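PDB 3LOR: thiol-disulfide isomerase and thioredoxins from Corynebacterium glutamicum, which probably catalyses thiol-disulfide exchange as a thioredoxin-fold oxidoreductase of the TlpA-like family. Local coordinates for residues 99-104 with 110-115; 16-21 with 84-89. All blocks are in the same frame, centred on the assembly; numbering follows the deposited sequence.

Both contacts sit at one side of the mixed sheet, where strand 98-101 pairs with the outermost strand 14-17. Both are partly buried. Contact 1 joins the C-terminal end of strand 98-101 to the first turn of helix 111-115. Its buried part is polar, carried by the D101 carboxylate; its outer part is R104 lying on K114. Contact 2 packs V18, just after strand 14-17, on helix 82-91 through aliphatic groups, with no hydrogen bond between its segments. Both run from buried residues out to exposed lysines. They meet at V100: V100 N lies 3.0 Å from E16 O, a probable hydrogen bond, and V100 CG2 packs on V18 CG2 and L85 CD1.

Contact 1: residues 99-104 with 110-115; sequences AVDMPR and PSTMKK
D101 ends strand 99-101 facing helix 111-115, whose axis passes 8.9 Å from that of the strand, and M102 O accepts a nearly straight bond from S111 N (2.8 Å, 169°). The D101 carboxylate is buried and takes the next two amides. D101 OD1 binds T112 N at 2.8 Å and D101 OD2 binds M113 N at 3.1 Å, each through its syn lone pair. With chi1 at -169°, D101 CG lies beside its own carbonyl carbon, and the carboxylate reaches the start of the helix. P110 holds the N-cap position. The first-turn amides, which lack acceptors inside the helix, are met by one strand end of the thioredoxin fold. T112 OG1 adds a third bond, reaching D101 OD1 at 3.0 Å from above the carboxylate plane. It also bonds D13 N, and D101 OD2 has a further partner in S72 OG. The helix end would probably favour the charged carboxylate. P110 CB packs against D101 OD2 at 3.3 Å. At the surface R104 lies across K114. K114 CG sits over one guanidinium face, offset toward its rim, 3.4 Å from R104 NH1. That nitrogen bonds I109 O. S111 OG bonds OD2 of D13, a residue of a calcium site seen in this protein but empty in this chain.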
loop_
_atom_site.group_PDB
_atom_site.type_symbol
_atom_site.label_atom_id
_atom_site.label_comp_id
_atom_site.label_asym_id
_atom_site.label_seq_id
_atom_site.Cartn_x
_atom_site.Cartn_y
_atom_site.Cartn_z
ATOM N N ALA A 99 -13.924 -16.852 19.325
ATOM C CA ALA A 99 -14.217 -17.135 20.690
ATOM C C ALA A 99 -13.961 -15.942 21.557
ATOM O O ALA A 99 -13.150 -15.120 21.274
ATOM C CB ALA A 99 -13.431 -18.270 21.163
ATOM N N VAL A 100 -14.680 -15.888 22.640
ATOM C CA VAL A 100 -14.560 -14.881 23.637
ATOM C C VAL A 100 -13.749 -15.476 24.797
ATOM O O VAL A 100 -14.109 -16.462 25.350
ATOM C CB VAL A 100 -15.962 -14.520 24.095
ATOM C CG1 VAL A 100 -15.967 -13.587 25.246
ATOM C CG2 VAL A 100 -16.765 -13.995 22.966
ATOM N N ASP A 101 -12.649 -14.843 25.130
ATOM C CA ASP A 101 -11.755 -15.228 26.202
ATOM C C ASP A 101 -12.495 -15.163 27.536
ATOM O O ASP A 101 -13.166 -14.233 27.810
ATOM C CB ASP A 101 -10.535 -14.292 26.153
ATOM C CG ASP A 101 -9.370 -14.724 27.043
ATOM O OD1 ASP A 101 -9.466 -15.704 27.740
ATOM O OD2 ASP A 101 -8.372 -14.024 27.064
HETATM N N MSE A 102 -12.384 -16.182 28.349
HETATM C CA MSE A 102 -13.095 -16.227 29.593
HETATM C C MSE A 102 -12.628 -15.168 30.537
HETATM O O MSE A 102 -11.474 -15.015 30.801
HETATM C CB MSE A 102 -12.899 -17.573 30.247
HETATM C CG MSE A 102 -13.508 -17.679 31.636
HETATM SE SE MSE A 102 -15.365 -17.880 31.522
HETATM C CE MSE A 102 -15.291 -19.639 31.062
ATOM N N PRO A 103 -13.568 -14.405 31.009
ATOM C CA PRO A 103 -13.288 -13.364 31.966
ATOM C C PRO A 103 -12.983 -13.935 33.338
ATOM O O PRO A 103 -13.458 -14.980 33.673
ATOM C CB PRO A 103 -14.566 -12.578 31.968
ATOM C CG PRO A 103 -15.509 -13.452 31.529
ATOM C CD PRO A 103 -14.951 -14.365 30.586
ATOM N N ARG A 104 -12.154 -13.245 34.082
ATOM C CA ARG A 104 -11.828 -13.589 35.446
ATOM C C ARG A 104 -12.484 -12.598 36.380
ATOM O O ARG A 104 -12.335 -11.424 36.232
ATOM C CB ARG A 104 -10.324 -13.557 35.667
ATOM C CG ARG A 104 -9.524 -14.575 34.925
ATOM C CD ARG A 104 -8.162 -14.055 34.625
ATOM N NE ARG A 104 -7.408 -13.862 35.824
ATOM C CZ ARG A 104 -6.659 -12.824 36.124
ATOM N NH1 ARG A 104 -6.492 -11.834 35.307
ATOM N NH2 ARG A 104 -6.041 -12.813 37.273
ATOM N N PRO A 110 -8.507 -11.042 30.998
ATOM C CA PRO A 110 -9.108 -12.354 30.825
ATOM C C PRO A 110 -8.118 -13.519 30.851
ATOM O O PRO A 110 -6.936 -13.361 30.797
ATOM C CB PRO A 110 -9.808 -12.242 29.484
ATOM C CG PRO A 110 -9.161 -11.221 28.814
ATOM C CD PRO A 110 -8.568 -10.274 29.769
ATOM N N SER A 111 -8.690 -14.686 30.991
ATOM C CA SER A 111 -8.012 -15.880 31.377
ATOM C C SER A 111 -6.945 -16.423 30.464
ATOM O O SER A 111 -5.871 -16.643 30.902
ATOM C CB SER A 111 -9.041 -16.951 31.571
ATOM O OG SER A 111 -8.527 -17.953 32.355
ATOM N N THR A 112 -7.241 -16.574 29.193
ATOM C CA THR A 112 -6.277 -17.015 28.222
ATOM C C THR A 112 -5.160 -16.009 28.106
ATOM O O THR A 112 -4.020 -16.356 28.070
ATOM C CB THR A 112 -6.917 -17.324 26.856
ATOM O OG1 THR A 112 -8.005 -18.205 27.019
ATOM C CG2 THR A 112 -5.955 -17.959 25.945
HETATM N N MSE A 113 -5.504 -14.752 28.106
HETATM C CA MSE A 113 -4.536 -13.699 28.020
HETATM C C MSE A 113 -3.565 -13.677 29.195
HETATM O O MSE A 113 -2.402 -13.490 29.007
HETATM C CB MSE A 113 -5.250 -12.357 27.866
HETATM C CG MSE A 113 -4.387 -11.100 27.913
HETATM SE SE MSE A 113 -5.202 -9.501 27.245
HETATM C CE MSE A 113 -4.052 -8.355 27.925
ATOM N N LYS A 114 -4.074 -13.870 30.396
ATOM C CA LYS A 114 -3.277 -14.011 31.599
ATOM C C LYS A 114 -2.386 -15.226 31.566
ATOM O O LYS A 114 -1.232 -15.167 31.830
ATOM C CB LYS A 114 -4.204 -14.191 32.777
ATOM C CG LYS A 114 -3.825 -13.482 34.031
ATOM C CD LYS A 114 -2.395 -13.583 34.393
ATOM C CE LYS A 114 -2.190 -13.388 35.853
ATOM N NZ LYS A 114 -1.164 -12.408 36.080
ATOM N N LYS A 115 -2.963 -16.332 31.184
ATOM C CA LYS A 115 -2.302 -17.598 31.187
ATOM C C LYS A 115 -1.068 -17.571 30.298
ATOM O O LYS A 115 -0.051 -18.077 30.655
ATOM C CB LYS A 115 -3.300 -18.617 30.674
ATOM C CG LYS A 115 -2.908 -20.011 30.724
ATOM C CD LYS A 115 -3.706 -20.850 29.716
ATOM C CE LYS A 115 -4.879 -21.463 30.325
ATOM N NZ LYS A 115 -5.417 -22.585 29.584
#

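Contact 2: residues 16-21 with 84-89; sequences EWVNHE and ALKVFI
V18 projects from the turn after strand 16-17 toward helix 84-89 and makes every close side-chain contact between the two segments. Its CA is 6.9 Å from the CA of K86, the nearest pair of the two backbones. From CB the side chain forks toward the helix. V18 CG1 touches two residues: it lies 3.7 Å from I89 CD1 and also 3.7 Å from K86 CG, so this one methyl bridges them. V18 CG2 reaches L85 CD1 more loosely, at 4.2 Å. Chi1 of V18 is 143°, off a staggered value; at this rotation CG1 faces K86 and I89, and CG2 faces L85. L85, K86 and I89 all cross V18 at a slant. L85 and I89 are one helical turn apart, and I89 N bonds L85 O. Both also pack on V98, so they face the sheet.

K86 marks the solvent side. Its chain bends at chi2 (149°) and its end comes nearer to segment 16-21. K86 CE then passes 3.8 Å from V18 O. K86 NZ stays 4.7 Å from E16 OE2; the opposite charges are near but not in contact, so any attraction is probably weak. Beside V18, the N19 side chain is tied to the start of strand 98-101 and the loop before it: N19 OD1 accepts from V98 N and N19 ND2 donates to F96 O. The outer flank of the helix meets a second subunit, where A84 packs on V79 and V87 on H76 of that chain.

Contact 2 is therefore plain apolar packing, well away from the calcium site. Helix 82-91 links parallel strands 65-71 and 98-101 in a beta-alpha-beta crossover, and its aliphatic residues cover one face of the sheet, as in the thioredoxin fold.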
loop_
_atom_site.group_PDB
_atom_site.type_symbol
_atom_site.label_atom_id
_atom_site.label_comp_id
_atom_site.label_asym_id
_atom_site.label_seq_id
_atom_site.Cartn_x
_atom_site.Cartn_y
_atom_site.Cartn_z
ATOM N N GLU A 16 -17.483 -18.243 25.514
ATOM C CA GLU A 16 -18.394 -18.737 24.511
ATOM C C GLU A 16 -17.854 -18.633 23.101
ATOM O O GLU A 16 -17.016 -17.826 22.836
ATOM C CB GLU A 16 -19.710 -17.985 24.601
ATOM C CG GLU A 16 -19.545 -16.512 24.498
ATOM C CD GLU A 16 -20.805 -15.755 24.719
ATOM O OE1 GLU A 16 -20.950 -15.189 25.808
ATOM O OE2 GLU A 16 -21.639 -15.703 23.806
ATOM N N TRP A 17 -18.376 -19.447 22.206
ATOM C CA TRP A 17 -18.067 -19.329 20.809
ATOM C C TRP A 17 -19.210 -18.618 20.087
ATOM O O TRP A 17 -20.296 -19.069 20.009
ATOM C CB TRP A 17 -17.804 -20.680 20.194
ATOM C CG TRP A 17 -16.595 -21.406 20.597
ATOM C CD1 TRP A 17 -16.468 -22.237 21.639
ATOM C CD2 TRP A 17 -15.348 -21.413 19.933
ATOM N NE1 TRP A 17 -15.230 -22.749 21.688
ATOM C CE2 TRP A 17 -14.514 -22.263 20.639
ATOM C CE3 TRP A 17 -14.852 -20.767 18.817
ATOM C CZ2 TRP A 17 -13.218 -22.486 20.263
ATOM C CZ3 TRP A 17 -13.613 -20.989 18.454
ATOM C CH2 TRP A 17 -12.789 -21.830 19.170
ATOM N N VAL A 18 -18.924 -17.438 19.632
ATOM C CA VAL A 18 -19.885 -16.512 19.109
ATOM C C VAL A 18 -20.589 -16.793 17.784
ATOM O O VAL A 18 -21.717 -16.450 17.617
ATOM C CB VAL A 18 -19.313 -15.125 19.175
ATOM C CG1 VAL A 18 -19.698 -14.352 18.031
ATOM C CG2 VAL A 18 -19.714 -14.482 20.458
ATOM N N ASN A 19 -19.874 -17.383 16.853
ATOM C CA ASN A 19 -20.293 -17.558 15.479
ATOM C C ASN A 19 -20.136 -18.942 14.911
ATOM O O ASN A 19 -20.097 -19.104 13.724
ATOM C CB ASN A 19 -19.476 -16.617 14.619
ATOM C CG ASN A 19 -18.005 -16.997 14.565
ATOM O OD1 ASN A 19 -17.491 -17.651 15.423
ATOM N ND2 ASN A 19 -17.355 -16.571 13.553
ATOM N N HIS A 20 -19.908 -19.912 15.766
ATOM C CA HIS A 20 -19.537 -21.213 15.310
ATOM C C HIS A 20 -19.699 -22.188 16.417
ATOM O O HIS A 20 -19.666 -21.835 17.542
ATOM C CB HIS A 20 -18.075 -21.166 14.932
ATOM C CG HIS A 20 -17.603 -22.316 14.114
ATOM N ND1 HIS A 20 -17.154 -23.481 14.671
ATOM C CD2 HIS A 20 -17.464 -22.463 12.784
ATOM C CE1 HIS A 20 -16.782 -24.305 13.720
ATOM N NE2 HIS A 20 -16.957 -23.710 12.566
ATOM N N GLU A 21 -19.814 -23.440 16.071
ATOM C CA GLU A 21 -19.722 -24.480 17.029
ATOM C C GLU A 21 -18.320 -24.459 17.547
ATOM O O GLU A 21 -17.410 -24.149 16.826
ATOM C CB GLU A 21 -19.942 -25.795 16.332
ATOM C CG GLU A 21 -19.825 -26.966 17.210
ATOM C CD GLU A 21 -19.505 -28.177 16.431
ATOM O OE1 GLU A 21 -18.667 -28.057 15.541
ATOM O OE2 GLU A 21 -20.077 -29.241 16.682
ATOM N N ALA A 84 -21.790 -6.694 20.906
ATOM C CA ALA A 84 -21.039 -5.773 20.076
ATOM C C ALA A 84 -20.070 -6.506 19.164
ATOM O O ALA A 84 -19.879 -6.130 18.062
ATOM C CB ALA A 84 -20.318 -4.818 20.909
ATOM N N LEU A 85 -19.475 -7.561 19.662
ATOM C CA LEU A 85 -18.608 -8.392 18.877
ATOM C C LEU A 85 -19.328 -9.045 17.722
ATOM O O LEU A 85 -18.782 -9.186 16.679
ATOM C CB LEU A 85 -18.002 -9.465 19.743
ATOM C CG LEU A 85 -16.663 -10.148 19.513
ATOM C CD1 LEU A 85 -16.761 -11.564 19.849
ATOM C CD2 LEU A 85 -15.916 -9.910 18.268
ATOM N N LYS A 86 -20.551 -9.460 17.943
ATOM C CA LYS A 86 -21.308 -10.090 16.905
ATOM C C LYS A 86 -21.550 -9.157 15.751
ATOM O O LYS A 86 -21.541 -9.559 14.636
ATOM C CB LYS A 86 -22.601 -10.611 17.443
ATOM C CG LYS A 86 -22.515 -12.006 17.947
ATOM C CD LYS A 86 -23.456 -12.226 19.058
ATOM C CE LYS A 86 -23.694 -13.662 19.263
ATOM N NZ LYS A 86 -24.395 -13.859 20.523
ATOM N N VAL A 87 -21.788 -7.907 16.063
ATOM C CA VAL A 87 -21.896 -6.853 15.082
ATOM C C VAL A 87 -20.598 -6.559 14.360
ATOM O O VAL A 87 -20.600 -6.342 13.203
ATOM C CB VAL A 87 -22.466 -5.567 15.668
ATOM C CG1 VAL A 87 -22.546 -4.554 14.627
ATOM C CG2 VAL A 87 -23.792 -5.806 16.254
ATOM N N PHE A 88 -19.500 -6.559 15.077
ATOM C CA PHE A 88 -18.216 -6.351 14.484
ATOM C C PHE A 88 -17.942 -7.437 13.479
ATOM O O PHE A 88 -17.522 -7.172 12.410
ATOM C CB PHE A 88 -17.164 -6.376 15.580
ATOM C CG PHE A 88 -15.772 -6.276 15.099
ATOM C CD1 PHE A 88 -15.217 -5.064 14.850
ATOM C CD2 PHE A 88 -15.018 -7.389 14.918
ATOM C CE1 PHE A 88 -13.979 -4.968 14.429
ATOM C CE2 PHE A 88 -13.776 -7.293 14.511
ATOM C CZ PHE A 88 -13.249 -6.072 14.260
ATOM N N ILE A 89 -18.242 -8.657 13.831
ATOM C CA ILE A 89 -17.987 -9.776 12.974
ATOM C C ILE A 89 -18.750 -9.679 11.650
ATOM O O ILE A 89 -18.225 -9.956 10.627
ATOM C CB ILE A 89 -18.321 -11.101 13.702
ATOM C CG1 ILE A 89 -17.179 -11.503 14.632
ATOM C CG2 ILE A 89 -18.564 -12.179 12.741
ATOM C CD1 ILE A 89 -17.516 -12.533 15.609
#